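Local coordinates for thiamine-phosphate synthase (Pyrococcus furiosus, PDB 1XI3), which probably condenses a thiazole phosphate with a pyrimidine diphosphate to form thiamine monophosphate, releasing diphosphate and using one magnesium ion per subunit, at residues K16-T21 / A129-A134; E54-G59 / A82-A87; K60-L65 / A71-D76; V75-D80 / P94-I99; S191-A196 / K201-L206. All blocks are in the same frame, centred on the assembly; numbering follows the deposited sequence.

Contact 1 of 5, residues K16-T21 / A129-A134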
# COMPACT_ATOMS: atom_id res chain seq x y z
N LYS A 16 2.27 18.53 18.77
CA LYS A 16 2.71 18.49 20.16
C LYS A 16 2.46 17.17 20.92
O LYS A 16 3.31 16.70 21.67
CB LYS A 16 2.23 19.74 20.93
CG LYS A 16 0.79 19.97 21.00
CD LYS A 16 0.53 21.36 21.66
N LEU A 17 1.28 16.58 20.76
CA LEU A 17 1.00 15.30 21.36
C LEU A 17 0.47 14.39 20.26
O LEU A 17 -0.70 14.46 19.87
CB LEU A 17 0.02 15.40 22.53
CG LEU A 17 -0.24 14.07 23.26
CD1 LEU A 17 1.08 13.37 23.79
CD2 LEU A 17 -1.22 14.23 24.40
N TYR A 18 1.37 13.53 19.80
CA TYR A 18 1.20 12.73 18.61
C TYR A 18 1.00 11.27 19.05
O TYR A 18 1.89 10.65 19.59
CB TYR A 18 2.50 12.91 17.80
CG TYR A 18 2.51 12.39 16.39
CD1 TYR A 18 2.59 13.27 15.32
CD2 TYR A 18 2.50 11.03 16.13
CE1 TYR A 18 2.62 12.80 13.99
CE2 TYR A 18 2.52 10.55 14.78
CZ TYR A 18 2.57 11.43 13.74
OH TYR A 18 2.62 10.97 12.43
N VAL A 19 -0.20 10.74 18.88
CA VAL A 19 -0.57 9.42 19.37
C VAL A 19 -0.70 8.45 18.18
O VAL A 19 -1.40 8.73 17.19
CB VAL A 19 -1.91 9.46 20.18
CG1 VAL A 19 -2.41 8.08 20.50
CG2 VAL A 19 -1.71 10.24 21.44
N ILE A 20 -0.06 7.28 18.33
CA ILE A 20 0.01 6.31 17.27
C ILE A 20 -0.76 5.07 17.70
O ILE A 20 -0.64 4.61 18.84
CB ILE A 20 1.49 5.95 16.96
CG1 ILE A 20 2.29 7.22 16.54
CG2 ILE A 20 1.55 4.86 15.89
CD1 ILE A 20 3.76 7.05 16.47
N THR A 21 -1.54 4.51 16.79
CA THR A 21 -2.35 3.32 17.10
C THR A 21 -1.50 2.08 17.26
O THR A 21 -0.40 2.01 16.73
CB THR A 21 -3.44 3.02 16.01
OG1 THR A 21 -2.85 2.57 14.79
CG2 THR A 21 -4.38 4.24 15.80
N ALA A 129 11.16 16.48 3.64
CA ALA A 129 10.27 16.09 4.72
C ALA A 129 9.71 17.34 5.37
O ALA A 129 10.42 18.36 5.50
CB ALA A 129 11.00 15.27 5.74
N ASP A 130 8.44 17.28 5.78
CA ASP A 130 7.83 18.38 6.51
C ASP A 130 8.09 18.34 8.01
O ASP A 130 8.14 19.39 8.65
CB ASP A 130 6.31 18.38 6.23
CG ASP A 130 6.02 18.65 4.78
OD1 ASP A 130 5.50 17.78 4.07
OD2 ASP A 130 6.36 19.77 4.33
N TYR A 131 8.22 17.15 8.57
CA TYR A 131 8.65 17.00 9.95
C TYR A 131 9.39 15.70 10.10
O TYR A 131 9.37 14.85 9.20
CB TYR A 131 7.47 17.08 10.96
CG TYR A 131 6.55 15.88 10.93
CD1 TYR A 131 5.50 15.79 9.99
CD2 TYR A 131 6.74 14.81 11.79
CE1 TYR A 131 4.66 14.66 9.94
CE2 TYR A 131 5.91 13.68 11.74
CZ TYR A 131 4.89 13.61 10.80
OH TYR A 131 4.11 12.46 10.77
N LEU A 132 10.05 15.57 11.23
CA LEU A 132 10.82 14.38 11.56
C LEU A 132 10.22 13.70 12.75
O LEU A 132 9.84 14.35 13.74
CB LEU A 132 12.28 14.71 11.93
CG LEU A 132 13.07 15.47 10.87
CD1 LEU A 132 14.51 15.65 11.36
CD2 LEU A 132 13.05 14.74 9.56
N GLY A 133 10.17 12.37 12.68
CA GLY A 133 9.99 11.52 13.86
C GLY A 133 11.38 11.00 14.24
O GLY A 133 11.85 10.07 13.63
N ALA A 134 11.98 11.61 15.26
CA ALA A 134 13.39 11.28 15.66
C ALA A 134 13.38 10.36 16.84
O ALA A 134 12.82 10.67 17.90
CB ALA A 134 14.16 12.55 15.98
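Tyr-18 carries its ring trans to its own amide nitrogen (chi1 -170°), while Tyr-131 swings CG between its N and its carbonyl carbon (chi1 71°); the two phenols thereby advance from opposite directions into the space enclosed by the barrel. Their backbones stay well apart, with 10.1 Å between the nearest CA atoms, those of Tyr-18 and Gly-133, and a long side chain from each strand spans the distance. The hydroxyls meet in a short hydrogen bond, 2.7 Å between Tyr-18 OH and Tyr-131 OH. Tyr-18 OH arrives at the edge of the Tyr-131 ring, near its plane, whereas Tyr-131 OH comes to the other ring obliquely. With the planes 52° apart and the centroids separated by 6.0 Å, the rings do not stack; Tyr-18 CE1 approaches Tyr-131 CZ at 4.0 Å.

Gln-44 NE2 is also hydrogen-bonded to Tyr-18 OH, and Gln-91 OE1 makes a weak bond with Tyr-131 OH, so both buried hydroxyls are satisfied. Phe-74 packs against both rings, edge-to-face with that of Tyr-131. A phenylalanine at Tyr-18 would lack the hydroxyl and would probably leave Tyr-131 OH with the weak bond to Gln-91 OE1, and cost Gln-44 NE2 its bond to the phenol. Strands 17-20 and 131-135 are not neighbours in the sheet, and contact through inward-pointing side chains alone is characteristic of the core of a closed (beta/alpha)8, or TIM, barrel; Gln-44, beside it, is a predicted pyrimidine-binding residue.

Contact 2 of 5, residues E54-G59 / A82-A87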
# COMPACT_ATOMS: atom_id res chain seq x y z
N GLU A 54 -9.56 -3.05 4.68
CA GLU A 54 -9.68 -2.80 6.10
C GLU A 54 -8.99 -1.52 6.53
O GLU A 54 -9.53 -0.69 7.29
CB GLU A 54 -9.11 -3.98 6.86
CG GLU A 54 -9.18 -3.78 8.38
CD GLU A 54 -8.78 -4.96 9.18
OE1 GLU A 54 -8.69 -6.10 8.61
OE2 GLU A 54 -8.59 -4.77 10.40
N MET A 55 -7.75 -1.34 6.04
CA MET A 55 -7.02 -0.09 6.29
C MET A 55 -7.84 1.13 5.83
O MET A 55 -7.92 2.15 6.52
CB MET A 55 -5.66 -0.13 5.58
CG MET A 55 -4.76 -1.25 6.08
SD MET A 55 -3.20 -1.10 5.22
CE MET A 55 -2.16 -2.25 6.07
N TYR A 56 -8.50 1.01 4.67
CA TYR A 56 -9.30 2.06 4.12
C TYR A 56 -10.51 2.32 5.00
O TYR A 56 -10.80 3.47 5.34
CB TYR A 56 -9.74 1.69 2.71
CG TYR A 56 -10.83 2.58 2.17
CD1 TYR A 56 -12.14 2.12 2.05
CD2 TYR A 56 -10.56 3.86 1.80
CE1 TYR A 56 -13.14 2.96 1.61
CE2 TYR A 56 -11.57 4.71 1.32
CZ TYR A 56 -12.82 4.24 1.22
OH TYR A 56 -13.78 5.11 0.76
N GLU A 57 -11.22 1.26 5.40
CA GLU A 57 -12.44 1.47 6.22
C GLU A 57 -12.14 2.10 7.58
O GLU A 57 -12.83 3.02 8.02
CB GLU A 57 -13.17 0.15 6.41
CG GLU A 57 -13.85 -0.33 5.14
CD GLU A 57 -14.29 -1.80 5.19
OE1 GLU A 57 -13.91 -2.54 6.15
OE2 GLU A 57 -14.99 -2.24 4.24
N ILE A 58 -11.09 1.59 8.24
CA ILE A 58 -10.67 2.17 9.54
C ILE A 58 -10.18 3.62 9.32
O ILE A 58 -10.46 4.55 10.12
CB ILE A 58 -9.62 1.27 10.21
CG1 ILE A 58 -10.24 -0.09 10.55
CG2 ILE A 58 -9.06 1.97 11.48
CD1 ILE A 58 -9.25 -1.05 11.12
N GLY A 59 -9.43 3.82 8.26
CA GLY A 59 -8.90 5.14 7.96
C GLY A 59 -9.99 6.19 7.77
O GLY A 59 -9.85 7.34 8.17
N ALA A 82 -3.43 6.77 2.73
CA ALA A 82 -3.45 8.18 3.07
C ALA A 82 -4.25 8.96 2.03
O ALA A 82 -5.09 9.77 2.37
CB ALA A 82 -2.04 8.73 3.20
N LEU A 83 -3.99 8.69 0.76
CA LEU A 83 -4.73 9.42 -0.29
C LEU A 83 -6.22 9.06 -0.26
O LEU A 83 -7.10 9.95 -0.36
CB LEU A 83 -4.15 9.11 -1.66
CG LEU A 83 -2.77 9.71 -1.95
CD1 LEU A 83 -2.26 9.12 -3.25
CD2 LEU A 83 -2.81 11.21 -2.07
N ALA A 84 -6.51 7.77 -0.15
CA ALA A 84 -7.89 7.27 -0.26
C ALA A 84 -8.76 7.81 0.88
O ALA A 84 -9.94 8.09 0.67
CB ALA A 84 -7.93 5.82 -0.23
N VAL A 85 -8.19 7.98 2.07
CA VAL A 85 -8.96 8.50 3.24
C VAL A 85 -8.78 10.01 3.49
O VAL A 85 -9.34 10.56 4.46
CB VAL A 85 -8.69 7.67 4.51
CG1 VAL A 85 -8.85 6.19 4.22
CG2 VAL A 85 -7.34 8.02 5.13
N ASP A 86 -8.07 10.70 2.58
CA ASP A 86 -7.79 12.12 2.69
C ASP A 86 -7.13 12.48 3.99
O ASP A 86 -7.40 13.48 4.64
CB ASP A 86 -9.06 12.95 2.49
CG ASP A 86 -8.78 14.38 2.06
OD1 ASP A 86 -9.71 15.23 2.22
OD2 ASP A 86 -7.65 14.69 1.59
N ALA A 87 -6.16 11.66 4.39
CA ALA A 87 -5.35 12.00 5.53
C ALA A 87 -4.55 13.25 5.28
O ALA A 87 -4.29 13.63 4.11
CB ALA A 87 -4.41 10.84 5.85
O HOH W 1 -13.20 7.51 -0.05
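Ala-84 is the first residue of 82-87 to meet helix 52-68, and it does so with its methyl group: CB lies 3.9 Å from Tyr-56 CD2. Its carbonyl oxygen sits at the edge of the same ring, in plane, 3.8 Å from Tyr-56 CE2. A water lies at the same edge, 2.6 Å from Tyr-56 OH, and gives a weak bond to Ala-84 O. A chi1 of 167°, with the ring pointing away from the tyrosine's own N, lays the side chain along helix 79-85.

Val-85 follows and loses the most surface. Its CG1 points at the neighbouring backbone, 3.5 Å from Tyr-56 O and 3.7 Å from Gly-59 C, and also brushes Tyr-56 CD2. Glycine suits position 59 because a beta carbon there would collide with this methyl; without one, the CA atoms of Gly-59 and Val-85 come within 5.8 Å. At Asp-86 the chain leaves helical geometry with a positive phi (55°), and the amide of Ala-87 turns back to Ala-82 O at 3.0 Å, closing a Schellman motif.

Val-101 of the second subunit packs on both Tyr-56 and Ala-84, so this pair also takes part in the subunit interface. Helices 52-68 and 79-85 follow successive strands, and their close packing, allowed by Gly-59 and Ala-84, joins two adjacent helices in the outer layer of a TIM barrel.

Contact 3 of 5, residues K60-L65 / A71-D76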
# COMPACT_ATOMS: atom_id res chain seq x y z
N LYS A 60 -11.07 5.78 7.09
CA LYS A 60 -12.17 6.70 6.85
C LYS A 60 -12.77 7.12 8.20
O LYS A 60 -13.05 8.31 8.42
CB LYS A 60 -13.20 6.04 5.95
CG LYS A 60 -12.73 5.85 4.52
CD LYS A 60 -13.13 7.00 3.66
N THR A 61 -12.96 6.15 9.09
CA THR A 61 -13.51 6.45 10.41
C THR A 61 -12.59 7.38 11.22
O THR A 61 -13.01 8.35 11.81
CB THR A 61 -13.80 5.17 11.20
OG1 THR A 61 -14.77 4.40 10.47
CG2 THR A 61 -14.38 5.52 12.59
N LEU A 62 -11.29 7.06 11.25
CA LEU A 62 -10.33 7.91 11.95
C LEU A 62 -10.19 9.30 11.32
O LEU A 62 -9.94 10.27 12.01
CB LEU A 62 -8.95 7.23 12.05
CG LEU A 62 -8.94 5.86 12.75
CD1 LEU A 62 -7.50 5.41 12.87
CD2 LEU A 62 -9.59 5.85 14.13
N ARG A 63 -10.36 9.39 10.01
CA ARG A 63 -10.35 10.69 9.32
C ARG A 63 -11.49 11.55 9.86
O ARG A 63 -11.27 12.73 10.13
CB ARG A 63 -10.49 10.51 7.81
CG ARG A 63 -10.64 11.81 7.05
CD ARG A 63 -9.44 12.69 7.04
NE ARG A 63 -9.11 13.37 8.29
CZ ARG A 63 -8.14 14.28 8.41
NH1 ARG A 63 -7.38 14.60 7.37
NH2 ARG A 63 -7.90 14.85 9.59
N GLN A 64 -12.67 10.95 9.98
CA GLN A 64 -13.84 11.66 10.51
C GLN A 64 -13.64 12.11 11.95
O GLN A 64 -13.86 13.27 12.29
CB GLN A 64 -15.11 10.80 10.38
CG GLN A 64 -16.43 11.52 10.72
CD GLN A 64 -17.66 10.68 10.32
OE1 GLN A 64 -17.70 10.07 9.23
NE2 GLN A 64 -18.68 10.65 11.20
N LEU A 65 -13.17 11.19 12.77
CA LEU A 65 -12.91 11.45 14.18
C LEU A 65 -11.91 12.56 14.38
O LEU A 65 -12.14 13.50 15.15
CB LEU A 65 -12.39 10.19 14.87
CG LEU A 65 -13.35 9.15 15.35
CD1 LEU A 65 -12.55 8.02 15.94
CD2 LEU A 65 -14.31 9.75 16.41
N ALA A 71 -7.89 17.57 14.88
CA ALA A 71 -6.57 16.94 14.98
C ALA A 71 -6.09 16.53 13.61
O ALA A 71 -6.86 16.22 12.71
CB ALA A 71 -6.60 15.76 15.90
N LEU A 72 -4.76 16.56 13.46
CA LEU A 72 -4.11 16.04 12.28
C LEU A 72 -4.18 14.50 12.26
O LEU A 72 -4.16 13.83 13.31
CB LEU A 72 -2.67 16.50 12.23
CG LEU A 72 -2.44 18.00 11.94
CD1 LEU A 72 -0.95 18.34 11.85
CD2 LEU A 72 -3.21 18.43 10.69
N PHE A 73 -4.23 13.96 11.03
CA PHE A 73 -4.31 12.52 10.78
C PHE A 73 -3.26 12.07 9.78
O PHE A 73 -3.22 12.54 8.63
CB PHE A 73 -5.69 12.14 10.26
CG PHE A 73 -5.89 10.68 10.08
CD1 PHE A 73 -5.43 9.77 11.03
CD2 PHE A 73 -6.53 10.20 8.96
CE1 PHE A 73 -5.59 8.39 10.81
CE2 PHE A 73 -6.72 8.76 8.79
CZ PHE A 73 -6.25 7.92 9.74
N PHE A 74 -2.41 11.14 10.23
CA PHE A 74 -1.35 10.57 9.42
C PHE A 74 -1.54 9.10 9.31
O PHE A 74 -2.06 8.46 10.22
CB PHE A 74 0.02 10.81 10.12
CG PHE A 74 0.35 12.25 10.21
CD1 PHE A 74 0.86 12.92 9.10
CD2 PHE A 74 0.02 12.99 11.35
CE1 PHE A 74 1.10 14.31 9.17
CE2 PHE A 74 0.28 14.35 11.42
CZ PHE A 74 0.79 14.99 10.33
N VAL A 75 -1.07 8.54 8.19
CA VAL A 75 -0.98 7.10 8.01
C VAL A 75 0.50 6.69 7.94
O VAL A 75 1.26 7.31 7.21
CB VAL A 75 -1.73 6.64 6.73
CG1 VAL A 75 -1.61 5.14 6.55
CG2 VAL A 75 -3.19 7.06 6.82
N ASP A 76 0.86 5.64 8.68
CA ASP A 76 2.23 5.10 8.60
C ASP A 76 2.40 4.34 7.28
O ASP A 76 1.53 3.52 6.94
CB ASP A 76 2.52 4.15 9.74
CG ASP A 76 3.97 3.74 9.77
OD1 ASP A 76 4.22 2.54 9.86
OD2 ASP A 76 4.83 4.63 9.67
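Phe-73, the residue most buried here, is pressed between strand 72-76 and the backbone of helix 52-68. Its CG lies on the far side of the CA-CB bond from its backbone N (chi1 -176°), which sends the ring straight at the helix, so that one face lies against the main chain where Leu-62 passes into Arg-63. Leu-62 C stands 4.3 Å above the ring plane, over its centre. A flat aromatic suits the place because it can lie against a helix turn without prising it from the sheet.

Leu-62 crosses the phenylalanine side chain at about a right angle and touches its far end, CB being 3.6 Å from Phe-73 CZ. Arg-63 wraps round the other end. Bends at chi2 and chi3 fold its chain back, bringing one guanidinium face over Phe-73 CB, with Arg-63 NH2 3.6 Å from that carbon. The guanidinium and ring planes are 61° apart, and it is the methylene rather than the ring that the charged group covers. Ala-71 O lies at the guanidinium edge, likewise 3.6 Å from Arg-63 NH2.

The polar end of Arg-63 is held by Thr-66 OG1, by Asp-86 O and by a salt bridge to Asp-88 OD2, the oxygen that also receives the amide of Phe-73. A buried guanidinium can thus lay its flat face on an apolar methylene while NH1 and NH2, bonded to these partners, tie this beta-alpha-beta unit to the connection between helix 79-85 and strand 89-92.

Contact 4 of 5, residues V75-D80 / P94-I99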
# COMPACT_ATOMS: atom_id res chain seq x y z
N VAL A 75 -1.07 8.54 8.19
CA VAL A 75 -0.98 7.10 8.01
C VAL A 75 0.50 6.69 7.94
O VAL A 75 1.26 7.31 7.21
CB VAL A 75 -1.73 6.64 6.73
CG1 VAL A 75 -1.61 5.14 6.55
CG2 VAL A 75 -3.19 7.06 6.82
N ASP A 76 0.86 5.64 8.68
CA ASP A 76 2.23 5.10 8.60
C ASP A 76 2.40 4.34 7.28
O ASP A 76 1.53 3.52 6.94
CB ASP A 76 2.52 4.15 9.74
CG ASP A 76 3.97 3.74 9.77
OD1 ASP A 76 4.22 2.54 9.86
OD2 ASP A 76 4.83 4.63 9.67
N ASP A 77 3.46 4.69 6.52
CA ASP A 77 3.89 3.96 5.30
C ASP A 77 3.00 4.23 4.11
O ASP A 77 3.44 4.80 3.10
CB ASP A 77 3.94 2.45 5.68
CG ASP A 77 4.44 1.51 4.58
OD1 ASP A 77 4.65 0.30 4.95
OD2 ASP A 77 4.59 1.87 3.41
N ARG A 78 1.74 3.83 4.23
CA ARG A 78 0.87 3.60 3.07
C ARG A 78 0.29 4.88 2.46
O ARG A 78 -0.73 5.40 2.93
CB ARG A 78 -0.27 2.58 3.44
CG ARG A 78 0.26 1.20 3.80
CD ARG A 78 0.73 0.48 2.53
NE ARG A 78 -0.40 0.23 1.66
CZ ARG A 78 -1.18 -0.85 1.76
NH1 ARG A 78 -0.94 -1.78 2.63
NH2 ARG A 78 -2.22 -0.96 0.97
N VAL A 79 0.93 5.35 1.38
CA VAL A 79 0.50 6.56 0.66
C VAL A 79 -0.88 6.34 -0.02
O VAL A 79 -1.71 7.25 -0.11
CB VAL A 79 1.55 6.96 -0.35
CG1 VAL A 79 1.05 8.09 -1.24
CG2 VAL A 79 2.86 7.30 0.32
N ASP A 80 -1.13 5.12 -0.49
CA ASP A 80 -2.43 4.78 -1.11
C ASP A 80 -3.55 4.99 -0.11
O ASP A 80 -4.57 5.63 -0.42
CB ASP A 80 -2.48 3.35 -1.66
CG ASP A 80 -2.08 2.27 -0.66
OD1 ASP A 80 -1.22 2.53 0.20
OD2 ASP A 80 -2.63 1.13 -0.79
N PRO A 94 12.80 4.09 6.50
CA PRO A 94 13.79 3.50 5.57
C PRO A 94 13.26 2.36 4.68
O PRO A 94 13.83 2.14 3.59
CB PRO A 94 14.87 2.97 6.52
CG PRO A 94 14.69 3.70 7.78
CD PRO A 94 13.26 4.10 7.90
N GLU A 95 12.23 1.63 5.12
CA GLU A 95 11.63 0.52 4.33
C GLU A 95 10.41 0.96 3.52
O GLU A 95 9.73 0.13 2.93
CB GLU A 95 11.25 -0.63 5.25
CG GLU A 95 12.46 -1.22 6.01
N ASP A 96 10.16 2.27 3.48
CA ASP A 96 8.94 2.75 2.84
C ASP A 96 9.25 3.44 1.51
O ASP A 96 10.42 3.52 1.07
CB ASP A 96 8.19 3.71 3.79
CG ASP A 96 7.76 3.06 5.08
OD1 ASP A 96 7.60 3.83 6.07
OD2 ASP A 96 7.60 1.81 5.16
N MET A 97 8.23 3.97 0.86
CA MET A 97 8.46 4.74 -0.35
C MET A 97 9.43 5.87 -0.11
O MET A 97 9.35 6.55 0.88
CB MET A 97 7.13 5.35 -0.82
CG MET A 97 7.22 5.87 -2.21
SD MET A 97 5.61 6.23 -2.88
CE MET A 97 4.97 4.56 -3.18
N PRO A 98 10.40 6.06 -1.03
CA PRO A 98 11.31 7.22 -0.88
C PRO A 98 10.54 8.53 -0.84
O PRO A 98 9.52 8.67 -1.52
CB PRO A 98 12.17 7.14 -2.13
CG PRO A 98 12.15 5.69 -2.49
CD PRO A 98 10.76 5.21 -2.17
N ILE A 99 11.03 9.46 -0.04
CA ILE A 99 10.38 10.72 0.17
C ILE A 99 10.08 11.40 -1.14
O ILE A 99 8.96 11.87 -1.36
CB ILE A 99 11.18 11.63 1.11
CG1 ILE A 99 11.25 11.02 2.50
CG2 ILE A 99 10.54 13.04 1.16
CD1 ILE A 99 12.22 11.70 3.40
O HOH W 2 7.02 3.49 8.58
O HOH W 3 5.51 3.85 1.76
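Asp-77 and Asp-96 lay their carboxylates over one another almost flat, the planes 21° apart. Asp-96 OD2 sits 3.2 Å from Asp-77 CG and 3.3 Å from Asp-77 OD1. All these oxygens are acceptors, so no bond joins the pair; other groups hold each in place. Asp-77 OD2 is hydrogen-bonded by Thr-52 of the second subunit, and Asp-96 OD1 by the amide of Gly-93.

Asp-77 reaches this position from a classic gamma turn: at its phi/psi of 75°/-63°, Arg-78 N returns to Asp-76 O at 2.7 Å. The turn directly follows strand 72-76, and Asp-96 lies in the loop after strand 89-92, placing both at the C-terminal mouth of the TIM barrel, where such enzymes keep their active sites. Both are predicted magnesium ligands, and two facing carboxylates are consistent with a cation site. An alanine at Asp-77 would probably remove one of the two predicted magnesium ligands and leave Thr-52 of the second subunit without this acceptor.

Waters also link the segments. One donates to Asp-76 OD2 at 2.7 Å and to Asp-96 OD1 at 2.6 Å, connecting a predicted pyrimidine-diphosphate residue to the predicted metal site; another accepts from Met-97 N and lies 2.6 Å from Asp-77 O. Val-79 CG2 and Met-97 SD, 4.4 Å apart, form the apolar side. Behind the turn, Arg-78 grips Asp-80 side-on, NE to OD1 and NH2 to OD2.

Contact 5 of 5, residues S191-A196 / K201-L206. With SO4 (sulfate ion), chain C.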
# COMPACT_ATOMS: atom_id res chain seq x y z
N SER A 191 2.85 3.06 23.51
CA SER A 191 2.56 2.24 24.70
C SER A 191 2.03 3.04 25.88
O SER A 191 1.16 2.56 26.61
CB SER A 191 3.81 1.43 25.12
OG SER A 191 4.83 2.28 25.59
N ALA A 192 2.58 4.23 26.09
CA ALA A 192 2.14 5.10 27.20
C ALA A 192 0.63 5.37 27.19
O ALA A 192 0.01 5.56 28.27
CB ALA A 192 2.91 6.39 27.18
N VAL A 193 0.02 5.39 26.00
CA VAL A 193 -1.39 5.70 25.89
C VAL A 193 -2.18 4.43 25.57
O VAL A 193 -3.15 4.08 26.27
CB VAL A 193 -1.59 6.80 24.82
CG1 VAL A 193 -3.03 6.93 24.42
CG2 VAL A 193 -1.05 8.09 25.39
N MET A 194 -1.74 3.70 24.55
CA MET A 194 -2.47 2.53 24.08
C MET A 194 -2.38 1.34 25.03
O MET A 194 -3.25 0.48 25.02
CB MET A 194 -1.98 2.13 22.68
CG MET A 194 -2.25 3.18 21.63
SD MET A 194 -4.02 3.29 21.24
CE MET A 194 -4.19 4.91 20.47
N GLY A 195 -1.31 1.32 25.83
CA GLY A 195 -1.10 0.29 26.83
C GLY A 195 -1.66 0.66 28.19
O GLY A 195 -1.57 -0.13 29.13
N ALA A 196 -2.22 1.86 28.30
CA ALA A 196 -2.80 2.35 29.56
C ALA A 196 -4.15 1.72 29.80
O ALA A 196 -4.86 1.39 28.86
CB ALA A 196 -2.94 3.84 29.50
N LYS A 201 -7.26 9.24 30.08
CA LYS A 201 -6.55 9.80 31.22
C LYS A 201 -5.06 9.87 30.96
O LYS A 201 -4.41 10.84 31.33
CB LYS A 201 -6.85 9.00 32.49
CG LYS A 201 -6.29 9.66 33.75
N ALA A 202 -4.52 8.84 30.33
CA ALA A 202 -3.09 8.79 30.02
C ALA A 202 -2.73 9.90 29.07
O ALA A 202 -1.69 10.52 29.20
CB ALA A 202 -2.74 7.44 29.42
N THR A 203 -3.61 10.15 28.09
CA THR A 203 -3.39 11.20 27.10
C THR A 203 -3.51 12.59 27.75
O THR A 203 -2.69 13.46 27.52
CB THR A 203 -4.40 11.05 25.93
OG1 THR A 203 -4.36 9.70 25.44
CG2 THR A 203 -4.07 12.02 24.83
N GLU A 204 -4.52 12.77 28.61
CA GLU A 204 -4.68 14.02 29.36
C GLU A 204 -3.42 14.38 30.14
O GLU A 204 -3.00 15.55 30.12
CB GLU A 204 -5.84 13.92 30.35
CG GLU A 204 -7.19 14.11 29.71
CD GLU A 204 -8.32 14.02 30.72
OE1 GLU A 204 -9.37 13.42 30.37
OE2 GLU A 204 -8.14 14.58 31.86
N GLU A 205 -2.85 13.39 30.82
CA GLU A 205 -1.63 13.60 31.61
C GLU A 205 -0.47 14.07 30.74
O GLU A 205 0.25 14.99 31.08
CB GLU A 205 -1.21 12.31 32.27
CG GLU A 205 -2.17 11.80 33.34
CD GLU A 205 -1.78 10.42 33.87
OE1 GLU A 205 -0.74 9.86 33.43
OE2 GLU A 205 -2.52 9.90 34.74
N LEU A 206 -0.29 13.41 29.61
CA LEU A 206 0.77 13.78 28.71
C LEU A 206 0.53 15.13 28.13
O LEU A 206 1.46 15.91 27.98
CB LEU A 206 0.94 12.70 27.62
CG LEU A 206 1.63 11.44 28.15
CD1 LEU A 206 1.36 10.20 27.23
CD2 LEU A 206 3.12 11.65 28.33
S SO4 C . 6.63 3.46 22.62
O1 SO4 C . 7.15 3.36 24.00
O2 SO4 C . 5.63 2.39 22.58
O3 SO4 C . 6.00 4.76 22.40
O4 SO4 C . 7.78 3.39 21.77
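Val-193, Ala-192 and Ala-196 meet Ala-202, Thr-203 and Leu-206 without a ring or other planar side chain among them; the flat group that counts is the peptide unit of Ala-192, whose carbonyl oxygen is met by the methyl of Ala-202, 3.5 Å from O to CB. Around this point the surfaces are small and apolar. Alanine suits position 202 because its CA is just 5.4 Å from that of Val-193; Ala-196 CB touches Ala-202 CB at 3.6 Å, where a larger group would crowd it.

Val-193 fills the deeper side by dividing its branches. With chi1 at 166°, CG1 turns from its own N and presses on Thr-203 OG1 at 3.2 Å, a tight contact, while CG2 reaches Leu-206 CD1 at 3.7 Å. The threonine hydroxyl can tolerate a methyl neighbour because it is hydrogen-bonded to Val-199 O, one turn back in its own helix. Leu-206 CD1 also touches Ala-192 CB. The barrel wall backs this layer, Val-193 resting on Val-19, and Thr-203 and Leu-206 on Leu-17.

Ser-191 N, at the start of the short helix, donates to a sulfate oxygen, O2, at 3.0 Å, and the amides of Ile-190 and Gly-170 bind the same ion. This anion, probably from the crystallisation liquor, is held by residues predicted to bind the thiazole phosphate, consistent with a phosphate position. The chemistry thus divides: apolar contacts seat helix 191-194 against helix 199-214, while N-terminal backbone N-H groups face an anion, whose binding the helix dipole would probably favour.

The centre of contact 1 is about 3 Å from that of the chain, inside the barrel, and the other four are arranged about it. Phe-74 of strand 72-76 joins it to contact 3, Tyr-18 OH being 3.4 Å from Phe-74 CG; towards contact 5, Leu-17 and Val-19 point outward onto the C-terminal helices. Contacts 2 and 3 share helix 52-68, and Gly-59 O lies 3.5 Å from Phe-73 CE2. Strand 72-76 then runs from contact 3 into contact 4, which together with contact 2 touches the second subunit. Contacts 4 and 5 both contribute predicted binding residues to the C-terminal mouth of the barrel; about 26 Å separates the contact centres, not the sites.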